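Local atomic coordinates of octenoyl-coa reductase/carboxylase (Streptomyces sp., PDB entry 4A0S), a protein that reduces and carboxylates 2-octenoyl-CoA with the help of NADPH, supplying an unusual extender unit for polyketide biosynthesis. Residues A[94-99]-A[104-109]; A[276-281]-A[285-290]; A[310-315]-A[320-325]. One frame throughout, in Å; residues are numbered along the deposited sequence. Where two conformers were deposited one is given.

Interaction 1 (A[94-99]-A[104-109]). With CO8 (octanoyl-coenzyme A), chain E.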
# COMPACT_ATOMS: atom_id res chain seq x y z
N LYS A 94 10.80 27.76 21.15
CA LYS A 94 12.17 28.17 20.92
C LYS A 94 12.80 27.38 19.78
O LYS A 94 13.54 27.93 18.97
CB LYS A 94 12.99 28.05 22.20
CG LYS A 94 12.63 29.12 23.22
CD LYS A 94 13.54 29.12 24.44
CE LYS A 94 13.48 30.48 25.15
NZ LYS A 94 13.94 31.65 24.32
N GLN A 95 12.51 26.08 19.72
CA GLN A 95 12.98 25.24 18.63
C GLN A 95 12.39 25.75 17.32
O GLN A 95 13.08 25.85 16.31
CB GLN A 95 12.53 23.79 18.83
CG GLN A 95 13.31 22.99 19.87
CD GLN A 95 12.93 21.51 19.86
OE1 GLN A 95 11.77 21.15 20.14
NE2 GLN A 95 13.90 20.64 19.53
N ASN A 96 11.09 26.03 17.35
CA ASN A 96 10.38 26.59 16.22
C ASN A 96 11.10 27.87 15.77
O ASN A 96 11.53 27.97 14.62
CB ASN A 96 8.94 26.88 16.67
CG ASN A 96 8.04 27.37 15.54
OD1 ASN A 96 8.50 27.85 14.50
ND2 ASN A 96 6.73 27.25 15.76
N ALA A 97 11.29 28.80 16.71
CA ALA A 97 11.93 30.09 16.42
C ALA A 97 13.37 29.99 15.92
O ALA A 97 13.87 30.92 15.28
CB ALA A 97 11.88 30.97 17.63
N ARG A 98 14.04 28.87 16.18
CA ARG A 98 15.45 28.71 15.77
C ARG A 98 15.58 28.60 14.26
O ARG A 98 16.68 28.72 13.70
CB ARG A 98 16.08 27.49 16.45
CG ARG A 98 16.68 27.79 17.82
CD ARG A 98 17.09 26.49 18.49
NE ARG A 98 16.55 26.39 19.84
CZ ARG A 98 16.14 25.26 20.40
NH1 ARG A 98 16.20 24.12 19.72
NH2 ARG A 98 15.66 25.26 21.64
N GLN A 99 14.45 28.39 13.59
CA GLN A 99 14.40 28.34 12.12
C GLN A 99 14.67 29.71 11.51
O GLN A 99 14.98 29.80 10.31
CB GLN A 99 13.03 27.91 11.65
CG GLN A 99 12.59 26.52 11.97
CD GLN A 99 11.22 26.32 11.38
OE1 GLN A 99 11.09 26.10 10.16
NE2 GLN A 99 10.19 26.48 12.19
N THR A 104 10.56 33.18 14.09
CA THR A 104 11.04 33.72 15.37
C THR A 104 9.89 34.31 16.18
O THR A 104 9.96 34.37 17.38
CB THR A 104 12.19 34.78 15.24
OG1 THR A 104 11.64 36.04 14.85
CG2 THR A 104 13.24 34.35 14.25
N ARG A 105 8.82 34.71 15.50
CA ARG A 105 7.64 35.26 16.19
C ARG A 105 7.08 34.32 17.24
O ARG A 105 6.54 34.78 18.24
CB ARG A 105 6.53 35.60 15.20
CG ARG A 105 6.84 36.75 14.24
CD ARG A 105 5.80 36.68 13.12
NE ARG A 105 5.76 35.31 12.60
CZ ARG A 105 4.70 34.72 12.06
NH1 ARG A 105 3.54 35.36 11.95
NH2 ARG A 105 4.81 33.48 11.63
N HIS A 106 7.24 33.01 17.02
CA HIS A 106 6.69 32.01 17.92
C HIS A 106 7.31 32.02 19.30
O HIS A 106 6.70 31.58 20.27
CB HIS A 106 6.79 30.63 17.30
CG HIS A 106 5.90 30.50 16.13
ND1 HIS A 106 4.56 30.26 16.26
CD2 HIS A 106 6.13 30.71 14.81
CE1 HIS A 106 3.99 30.27 15.07
NE2 HIS A 106 4.93 30.55 14.17
N ASP A 107 8.53 32.56 19.38
CA ASP A 107 9.25 32.56 20.63
C ASP A 107 8.90 33.83 21.39
O ASP A 107 9.39 34.92 21.10
CB ASP A 107 10.75 32.36 20.39
CG ASP A 107 11.57 32.49 21.65
OD1 ASP A 107 11.02 32.39 22.77
OD2 ASP A 107 12.79 32.69 21.50
N GLN A 108 7.99 33.65 22.34
CA GLN A 108 7.42 34.72 23.12
C GLN A 108 7.37 34.28 24.58
O GLN A 108 7.36 33.07 24.85
CB GLN A 108 5.99 35.01 22.61
CG GLN A 108 5.91 35.57 21.20
CD GLN A 108 6.72 36.84 21.01
OE1 GLN A 108 6.98 37.57 21.97
NE2 GLN A 108 7.15 37.10 19.77
N PRO A 109 7.36 35.25 25.53
CA PRO A 109 7.24 34.94 26.95
C PRO A 109 5.84 34.42 27.32
O PRO A 109 5.59 34.05 28.47
CB PRO A 109 7.50 36.29 27.65
CG PRO A 109 7.77 37.29 26.59
CD PRO A 109 7.37 36.70 25.27
N1A CO8 E . 12.10 22.34 30.87
C2A CO8 E . 12.71 22.87 29.81
N3A CO8 E . 13.18 22.10 28.83
C4A CO8 E . 13.04 20.76 28.90
C5A CO8 E . 12.41 20.17 29.99
C6A CO8 E . 11.93 21.00 31.00
N6A CO8 E . 11.31 20.48 32.06
N7A CO8 E . 12.41 18.85 29.80
C8A CO8 E . 13.02 18.61 28.63
N9A CO8 E . 13.41 19.78 28.09
C1B CO8 E . 14.12 20.01 26.81
C2B CO8 E . 15.61 19.66 26.93
O2B CO8 E . 16.40 20.62 26.20
C3B CO8 E . 15.65 18.29 26.26
O3B CO8 E . 16.94 18.02 25.74
P3B CO8 E . 17.86 17.02 26.61
O7A CO8 E . 19.28 17.79 26.84
O8A CO8 E . 17.27 16.92 28.14
O9A CO8 E . 17.97 15.68 25.98
C4B CO8 E . 14.62 18.42 25.15
O4B CO8 E . 13.56 19.19 25.74
C5B CO8 E . 13.95 17.08 24.83
O5B CO8 E . 12.89 17.29 23.86
P1A CO8 E . 13.27 17.60 22.30
O1A CO8 E . 11.83 17.77 21.51
O2A CO8 E . 14.09 18.84 22.10
O3A CO8 E . 14.15 16.31 21.78
P2A CO8 E . 13.63 14.92 21.07
O4A CO8 E . 14.55 13.75 21.64
O5A CO8 E . 13.62 14.96 19.57
O6A CO8 E . 12.14 14.62 21.68
CBP CO8 E . 9.75 14.03 21.62
CCP CO8 E . 11.09 14.11 20.84
CDP CO8 E . 9.91 12.89 22.63
CEP CO8 E . 8.66 13.65 20.62
CAP CO8 E . 9.46 15.41 22.31
OAP CO8 E . 9.56 16.55 21.39
C9P CO8 E . 8.12 15.45 23.09
O9P CO8 E . 8.04 14.87 24.18
N8P CO8 E . 7.11 16.17 22.54
C7P CO8 E . 5.80 16.37 23.23
C6P CO8 E . 4.64 15.48 22.72
C5P CO8 E . 3.82 14.98 23.94
O5P CO8 E . 4.36 14.27 24.78
N4P CO8 E . 2.59 15.43 24.17
C3P CO8 E . 1.66 16.13 23.29
C2P CO8 E . 0.58 15.05 23.08
S1P CO8 E . 0.36 14.64 21.31
C1' CO8 E . -1.10 15.53 21.04
O1' CO8 E . -1.93 15.76 21.93
C2' CO8 E . -1.24 15.97 19.74
C3' CO8 E . -2.33 16.68 19.30
C4' CO8 E . -2.40 17.06 17.95
C5' CO8 E . -1.10 17.00 17.17
C6' CO8 E . -1.43 17.63 15.80
C7' CO8 E . -0.28 17.39 14.86
C8' CO8 E . -0.59 18.14 13.56

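Interaction 2 (A[276-281]-A[285-290]). With CO8 (octanoyl-coenzyme A), chain L.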
# COMPACT_ATOMS: atom_id res chain seq x y z
N GLY A 276 -10.80 -5.59 34.87
CA GLY A 276 -9.95 -5.40 36.03
C GLY A 276 -8.62 -4.80 35.62
O GLY A 276 -7.58 -5.15 36.17
N ILE A 277 -8.67 -3.90 34.64
CA ILE A 277 -7.49 -3.14 34.28
C ILE A 277 -7.29 -2.02 35.31
O ILE A 277 -8.23 -1.30 35.66
CB ILE A 277 -7.57 -2.60 32.84
CG1 ILE A 277 -7.57 -3.76 31.83
CG2 ILE A 277 -6.41 -1.63 32.55
CD1 ILE A 277 -7.96 -3.35 30.39
N THR A 278 -6.07 -1.96 35.84
CA THR A 278 -5.65 -0.89 36.73
C THR A 278 -4.33 -0.36 36.15
O THR A 278 -3.74 -1.02 35.31
CB THR A 278 -5.43 -1.41 38.16
OG1 THR A 278 -4.55 -2.55 38.13
CG2 THR A 278 -6.74 -1.82 38.78
N ASP A 279 -3.86 0.79 36.61
CA ASP A 279 -2.71 1.44 35.97
C ASP A 279 -1.38 0.73 36.13
O ASP A 279 -0.42 1.04 35.42
CB ASP A 279 -2.56 2.88 36.46
CG ASP A 279 -3.62 3.77 35.90
OD1 ASP A 279 -4.40 3.27 35.05
OD2 ASP A 279 -3.70 4.95 36.31
N ASP A 280 -1.34 -0.22 37.05
CA ASP A 280 -0.12 -0.94 37.35
C ASP A 280 -0.03 -2.18 36.49
O ASP A 280 0.98 -2.88 36.51
CB ASP A 280 -0.09 -1.30 38.84
CG ASP A 280 -1.30 -2.11 39.25
OD1 ASP A 280 -1.46 -3.23 38.75
OD2 ASP A 280 -2.10 -1.63 40.09
N ILE A 281 -1.09 -2.45 35.73
CA ILE A 281 -1.12 -3.65 34.89
C ILE A 281 0.11 -3.73 33.97
O ILE A 281 0.63 -4.83 33.71
CB ILE A 281 -2.42 -3.76 34.08
CG1 ILE A 281 -2.60 -5.19 33.58
CG2 ILE A 281 -2.46 -2.72 32.94
CD1 ILE A 281 -3.94 -5.43 32.92
N PRO A 285 3.83 -8.34 33.13
CA PRO A 285 3.72 -9.02 31.83
C PRO A 285 2.68 -10.15 31.82
O PRO A 285 1.90 -10.25 30.87
CB PRO A 285 5.12 -9.60 31.62
CG PRO A 285 6.00 -8.71 32.40
CD PRO A 285 5.22 -8.33 33.61
N ARG A 286 2.67 -10.96 32.88
CA ARG A 286 1.74 -12.07 33.00
C ARG A 286 0.29 -11.61 32.97
O ARG A 286 -0.52 -12.14 32.20
CB ARG A 286 2.00 -12.87 34.28
CG ARG A 286 1.09 -14.09 34.43
CD ARG A 286 0.96 -14.80 33.08
NE ARG A 286 0.35 -16.12 33.17
CZ ARG A 286 0.31 -16.98 32.16
NH1 ARG A 286 0.84 -16.66 30.99
NH2 ARG A 286 -0.27 -18.17 32.33
N ARG A 287 -0.02 -10.64 33.83
CA ARG A 287 -1.33 -10.10 33.94
C ARG A 287 -1.73 -9.39 32.65
O ARG A 287 -2.88 -9.52 32.23
CB ARG A 287 -1.43 -9.10 35.10
CG ARG A 287 -2.82 -8.52 35.29
CD ARG A 287 -3.11 -8.24 36.75
NE ARG A 287 -2.62 -6.93 37.17
CZ ARG A 287 -3.34 -5.81 37.13
NH1 ARG A 287 -4.59 -5.82 36.67
NH2 ARG A 287 -2.81 -4.68 37.54
N VAL A 288 -0.76 -8.81 31.94
CA VAL A 288 -1.05 -8.20 30.64
C VAL A 288 -1.47 -9.30 29.67
O VAL A 288 -2.45 -9.13 28.95
CB VAL A 288 0.11 -7.34 30.09
CG1 VAL A 288 -0.18 -6.87 28.67
CG2 VAL A 288 0.34 -6.12 30.97
N VAL A 289 -0.76 -10.43 29.68
CA VAL A 289 -1.12 -11.54 28.79
C VAL A 289 -2.49 -12.10 29.13
O VAL A 289 -3.36 -12.21 28.26
CB VAL A 289 -0.03 -12.65 28.76
CG1 VAL A 289 -0.53 -13.88 28.01
CG2 VAL A 289 1.25 -12.13 28.11
N GLU A 290 -2.69 -12.45 30.41
CA GLU A 290 -3.98 -12.96 30.87
C GLU A 290 -5.10 -12.00 30.49
O GLU A 290 -6.06 -12.39 29.83
CB GLU A 290 -4.00 -13.18 32.38
CG GLU A 290 -3.06 -14.24 32.90
CD GLU A 290 -2.91 -14.16 34.41
OE1 GLU A 290 -2.04 -13.40 34.89
OE2 GLU A 290 -3.67 -14.83 35.13
N1A CO8 L . 6.08 -27.05 29.91
C2A CO8 L . 4.92 -27.41 29.36
N3A CO8 L . 4.07 -26.51 28.88
C4A CO8 L . 4.35 -25.19 28.96
C5A CO8 L . 5.55 -24.78 29.53
C6A CO8 L . 6.42 -25.75 30.02
N6A CO8 L . 7.58 -25.41 30.58
N7A CO8 L . 5.59 -23.45 29.48
C8A CO8 L . 4.46 -23.04 28.90
N9A CO8 L . 3.70 -24.09 28.58
C1B CO8 L . 2.36 -24.04 27.89
C2B CO8 L . 1.18 -23.50 28.72
O2B CO8 L . 0.01 -24.28 28.45
C3B CO8 L . 1.01 -22.07 28.20
O3B CO8 L . -0.36 -21.67 28.23
P3B CO8 L . -0.84 -20.42 29.15
O7A CO8 L . -0.33 -20.79 30.64
O8A CO8 L . 0.03 -19.15 28.66
O9A CO8 L . -2.30 -20.21 29.04
C4B CO8 L . 1.42 -22.20 26.74
O4B CO8 L . 2.53 -23.13 26.76
C5B CO8 L . 1.80 -20.81 26.18
O5B CO8 L . 1.96 -20.83 24.74
P1A CO8 L . 0.69 -20.78 23.71
O1A CO8 L . 1.33 -20.62 22.22
O2A CO8 L . -0.20 -21.96 23.82
O3A CO8 L . -0.16 -19.40 24.02
P2A CO8 L . -0.15 -18.07 23.07
O4A CO8 L . -0.76 -16.92 24.03
O5A CO8 L . -0.88 -18.17 21.77
O6A CO8 L . 1.39 -17.65 22.87
CBP CO8 L . 3.41 -17.03 21.66
CCP CO8 L . 1.89 -17.17 21.61
CDP CO8 L . 3.74 -15.97 22.72
CEP CO8 L . 3.88 -16.56 20.27
CAP CO8 L . 4.02 -18.41 22.04
OAP CO8 L . 3.48 -19.44 21.19
C9P CO8 L . 5.54 -18.44 21.90
O9P CO8 L . 6.28 -17.84 22.70
N8P CO8 L . 5.95 -19.14 20.85
C7P CO8 L . 7.35 -19.28 20.46
C6P CO8 L . 7.81 -17.94 19.88
C5P CO8 L . 9.31 -17.79 20.13
O5P CO8 L . 9.74 -17.33 21.19
N4P CO8 L . 10.08 -18.23 19.14
C3P CO8 L . 9.55 -18.78 17.88
C2P CO8 L . 10.69 -18.86 16.89
S1P CO8 L . 11.05 -17.25 16.07
C1' CO8 L . 12.00 -17.94 14.81
O1' CO8 L . 13.18 -18.23 15.03
C2' CO8 L . 11.36 -18.21 13.60
C3' CO8 L . 12.03 -18.77 12.52
C4' CO8 L . 11.43 -18.99 11.27
C5' CO8 L . 9.92 -18.74 11.20
C6' CO8 L . 9.35 -19.30 9.88
C7' CO8 L . 7.84 -19.32 10.01
C8' CO8 L . 7.21 -19.77 8.70
O HOH W 1 -6.21 -7.07 34.79
O HOH W 2 -0.45 -6.55 38.51

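Interaction 3 (A[310-315]-A[320-325]). With NAP (NADP nicotinamide-adenine-dinucleotide phosphate), chain F.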
# COMPACT_ATOMS: atom_id res chain seq x y z
N VAL A 310 -6.57 -1.84 16.72
CA VAL A 310 -6.71 -1.34 18.05
C VAL A 310 -6.31 0.12 17.98
O VAL A 310 -5.22 0.47 17.54
CB VAL A 310 -5.81 -2.07 19.05
CG1 VAL A 310 -6.01 -1.51 20.43
CG2 VAL A 310 -6.10 -3.56 19.00
N PHE A 311 -7.22 0.95 18.45
CA PHE A 311 -7.08 2.38 18.42
C PHE A 311 -6.52 2.79 19.77
O PHE A 311 -7.22 2.78 20.79
CB PHE A 311 -8.44 3.00 18.16
CG PHE A 311 -8.43 4.49 17.97
CD1 PHE A 311 -8.58 5.34 19.06
CD2 PHE A 311 -8.29 5.03 16.71
CE1 PHE A 311 -8.57 6.72 18.89
CE2 PHE A 311 -8.31 6.41 16.52
CZ PHE A 311 -8.43 7.26 17.62
N GLU A 312 -5.22 3.07 19.78
CA GLU A 312 -4.49 3.41 20.98
C GLU A 312 -4.25 4.89 21.18
O GLU A 312 -4.18 5.66 20.22
CB GLU A 312 -3.14 2.70 20.98
CG GLU A 312 -3.15 1.46 21.78
CD GLU A 312 -3.07 1.75 23.27
OE1 GLU A 312 -2.81 2.90 23.64
OE2 GLU A 312 -3.26 0.81 24.05
N HIS A 313 -4.11 5.28 22.44
CA HIS A 313 -3.71 6.63 22.80
C HIS A 313 -3.66 6.71 24.32
O HIS A 313 -3.09 7.63 24.88
CB HIS A 313 -4.69 7.65 22.27
CG HIS A 313 -6.10 7.38 22.67
ND1 HIS A 313 -6.67 7.89 23.81
CD2 HIS A 313 -7.07 6.65 22.06
CE1 HIS A 313 -7.93 7.50 23.89
NE2 HIS A 313 -8.19 6.74 22.84
N THR A 314 -4.27 5.72 24.96
CA THR A 314 -4.33 5.65 26.41
C THR A 314 -2.97 5.35 26.98
O THR A 314 -2.68 5.73 28.10
CB THR A 314 -5.32 4.59 26.88
OG1 THR A 314 -5.39 3.53 25.92
CG2 THR A 314 -6.69 5.22 27.04
N GLY A 315 -2.14 4.64 26.21
CA GLY A 315 -0.71 4.56 26.50
C GLY A 315 -0.22 3.29 27.15
O GLY A 315 -0.76 2.21 26.92
N GLY A 320 0.32 -2.84 26.07
CA GLY A 320 0.68 -4.24 26.08
C GLY A 320 -0.53 -5.07 25.75
O GLY A 320 -0.44 -6.05 25.02
N LEU A 321 -1.67 -4.66 26.28
CA LEU A 321 -2.95 -5.31 25.96
C LEU A 321 -3.26 -5.16 24.48
O LEU A 321 -3.61 -6.13 23.82
CB LEU A 321 -4.07 -4.70 26.80
CG LEU A 321 -3.83 -4.76 28.31
CD1 LEU A 321 -4.75 -3.77 29.04
CD2 LEU A 321 -4.06 -6.16 28.77
N SER A 322 -3.09 -3.94 23.96
CA SER A 322 -3.41 -3.61 22.57
C SER A 322 -2.64 -4.51 21.62
O SER A 322 -3.22 -5.03 20.66
CB SER A 322 -3.09 -2.15 22.28
OG SER A 322 -3.96 -1.32 23.01
N VAL A 323 -1.37 -4.74 21.92
CA VAL A 323 -0.54 -5.65 21.14
C VAL A 323 -1.06 -7.08 21.21
O VAL A 323 -1.10 -7.79 20.20
CB VAL A 323 0.95 -5.60 21.58
CG1 VAL A 323 1.74 -6.69 20.90
CG2 VAL A 323 1.55 -4.27 21.21
N ILE A 324 -1.49 -7.50 22.38
CA ILE A 324 -1.94 -8.89 22.54
C ILE A 324 -3.27 -9.12 21.85
O ILE A 324 -3.46 -10.13 21.15
CB ILE A 324 -2.02 -9.27 24.03
CG1 ILE A 324 -0.60 -9.33 24.61
CG2 ILE A 324 -2.73 -10.64 24.19
CD1 ILE A 324 -0.56 -9.27 26.11
N VAL A 325 -4.18 -8.17 22.03
CA VAL A 325 -5.57 -8.32 21.60
C VAL A 325 -5.77 -8.26 20.09
O VAL A 325 -6.66 -8.91 19.56
CB VAL A 325 -6.46 -7.30 22.32
CG1 VAL A 325 -6.35 -5.91 21.68
CG2 VAL A 325 -7.86 -7.77 22.37
PA NAP F . -9.72 12.93 26.10
O1A NAP F . -10.91 13.65 25.37
O2A NAP F . -9.47 13.31 27.53
O5B NAP F . -10.05 11.42 26.04
C5B NAP F . -9.06 10.54 26.51
C4B NAP F . -9.78 9.27 26.95
O4B NAP F . -8.75 8.37 27.38
C3B NAP F . -10.72 9.50 28.15
O3B NAP F . -12.03 9.28 27.67
C2B NAP F . -10.42 8.34 29.09
O2B NAP F . -11.20 7.18 28.79
C1B NAP F . -9.00 8.00 28.81
N9A NAP F . -8.14 8.88 29.65
C8A NAP F . -8.36 10.14 30.06
N7A NAP F . -7.32 10.59 30.77
C5A NAP F . -6.44 9.59 30.79
C6A NAP F . -5.21 9.46 31.38
N6A NAP F . -4.69 10.48 32.06
N1A NAP F . -4.56 8.31 31.23
C2A NAP F . -5.08 7.31 30.52
N3A NAP F . -6.26 7.39 29.96
C4A NAP F . -6.95 8.52 30.08
O3 NAP F . -8.36 13.12 25.28
PN NAP F . -8.23 12.86 23.70
O1N NAP F . -8.48 14.29 23.11
O2N NAP F . -9.07 11.71 23.19
O5D NAP F . -6.66 12.56 23.67
C5D NAP F . -6.27 11.31 24.22
C4D NAP F . -4.78 11.25 24.04
O4D NAP F . -4.54 11.38 22.60
C3D NAP F . -4.05 12.42 24.69
O3D NAP F . -2.85 11.80 25.22
C2D NAP F . -3.73 13.34 23.54
O2D NAP F . -2.53 14.12 23.79
C1D NAP F . -3.41 12.30 22.49
N1N NAP F . -3.74 12.88 21.21
C2N NAP F . -2.78 12.79 20.22
C3N NAP F . -3.12 13.34 19.02
C7N NAP F . -2.09 13.25 17.96
O7N NAP F . -1.04 12.61 18.12
N7N NAP F . -2.40 13.94 16.90
C4N NAP F . -4.35 13.96 18.79
C5N NAP F . -5.32 14.05 19.77
C6N NAP F . -5.01 13.50 21.00
P2B NAP F . -11.26 6.07 29.95
O1X NAP F . -12.55 5.28 29.37
O2X NAP F . -9.95 5.13 29.91
O3X NAP F . -11.47 6.92 31.18

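Interaction 1 (A[94-99]-A[104-109])
Lys94 and Asp107 make the charged part of this contact, a salt bridge with Lys94 NZ 3.2 Å from Asp107 OD2. The ammonium comes to OD2 on the syn side, 22° out of the carboxylate plane, and its hydrogen bond to OD1 is weak. CB of Lys94 starts out away from 104-109, but CG already passes Asp107 OD1, and the final turn of the chain (chi4 -62°) sets NZ facing the carboxylate.

The polar-aromatic part belongs to Asn96 and His106. The amide lies over one face of the imidazole with the two planes 20° apart, and ND2 is the atom that touches, 3.4 Å from His106 CG and offset toward the rim. Each group has its strongest polar partner elsewhere: Asn96 ND2 donates to the carbonyl of Glu167, and His106 ND1 bonds to the backbone N of Asn169. These outside bonds probably set how the two flat groups are turned.

Apolar contact is closest where Ala97 CB sits 3.3 Å from Asp107 CB. The Ala97 methyl also faces Thr104 CA, and Thr104 CG2 lies 3.6 Å from Ala97 O.

On a different side of the same helix, Gln95 NE2 comes within 3.1 Å of O2A in the diphosphate of octanoyl-CoA, so this turn borders the acyl-CoA pocket.

The chain leaves helix 89-97, folds back through the 3-10 segment 104-106 against the helix's last turn, and runs into strand 110-112, while Phe170 and His143 pack around the His106 ring.

Interaction 2 (A[276-281]-A[285-290])
Arg287 reaches from the helix into the loop 276-281 and has the most surface buried here, ahead of Ile281. It was deposited in two conformers, and its polar contacts hold for the conformer described. CG stands anti to the backbone N (chi1 -178°), and bends at chi2 and chi3 then turn the guanidinium so that its edge meets the loop's oxygens. NH2 donates to Thr278 OG1 at 2.8 Å, with an N-H...O angle of 156° and the hydroxyl tilted somewhat from the guanidinium plane. The same nitrogen forms a salt bridge with Asp280 OD1, whose carboxylate is turned 54° against the guanidinium; the modelled separation there is doubtfully short. Two waters extend the network: one takes a bond from NH1 and gives one to Gly276 O, and the other accepts from Arg287 NE at 2.6 Å.

The loop's own shape presents these oxygens. Gly276, with positive phi, is the C-prime residue of a Schellman motif that closes helix 272-275, and a type I beta turn runs from Thr278 to Ile281. This is a connection within the Rossmann-type nucleotide-binding domain, leading into helix 285-303.

Ile281 is the second large contributor. Its CG1 lies over the centre of one guanidinium face, 3.6 Å above the plane, giving the cation an apolar floor; the two side chains cross at about a right angle. CG1 also meets Val288 CG2 at 4.0 Å. One residue before Arg287, Arg286 leads away from the loop, and its NH2 donates to phosphate oxygen O7A of octanoyl-CoA at 3.1 Å; Arg293 binds the same ligand.

Interaction 3 (A[310-315]-A[320-325])
Val310 lays its two methyls against the helix: CG1 meets Ser322 at 3.3 Å from OG, with the Ser322 CB close behind, and CG2 touches Val325 CG1 at 3.6 Å. The Val310 and Val325 side chains cross at a slant, and CG2 also rests against the carbonyl oxygen of Ser322. Two residues along the strand, on the same face, Glu312 reaches the helix by a different chemistry. Its CG already lies against Ser322 OG, and the bend at chi2 (-77°) brings the carboxylate round to the serine. Ser322 OG and Glu312 OE2 share a very short hydrogen bond of 2.5 Å, modelled with the serine as donor. That hydroxyl is also hydrogen-bonded to Thr318 O, and weakly to Trp227 NE1.

The other carboxylate oxygen turns back to its own segment. Gly315 N donates to OE1 at 3.2 Å, nearly straight at 166° and on the syn lone pair, while His313 N adds a weak bond to the same oxygen. Thr318 OG1, on the first turn of helix 316-325, bonds to OE2.

Strand 309-312 and helix 316-325 are successive elements of a beta-alpha-beta unit in the parallel Rossmann sheet; the short strand and helix segments run nearly antiparallel, with axes 9.1 Å apart. Beyond the strand end the chain meets the NADP: His313 ND1 is 3.5 Å from ribose carbon C5D, and Thr314 CG2 approaches adenine N3A.

Bonded to the hydroxyls of Ser322 and Thr318 and to the backbone N-H of Gly315, the buried carboxylate is probably held against rotation. The same bonds tie the shape of the cofactor-contacting turn to the helix behind it.

How the interactions relate
Interaction 3 is the core contact, with every touching residue buried, whereas interactions 1 and 2 are only partly buried and mix covered residues with exposed ones. Depth shows in the chemistry: the two outer contacts each include a salt bridge between a basic side chain and an aspartate, while the inner one seats its carboxylate among uncharged partners. Interactions 2 and 3 belong to the same nucleotide-binding domain, their centres about 12 Å apart, and pack directly, Val288 against Gly320 and Ile277 against Leu321. Interaction 1 lies apart in the GroES-like region, its centre about 42 Å from that of interaction 2, yet each borders an octanoyl-CoA, a different copy in each case; interaction 3 borders NADP.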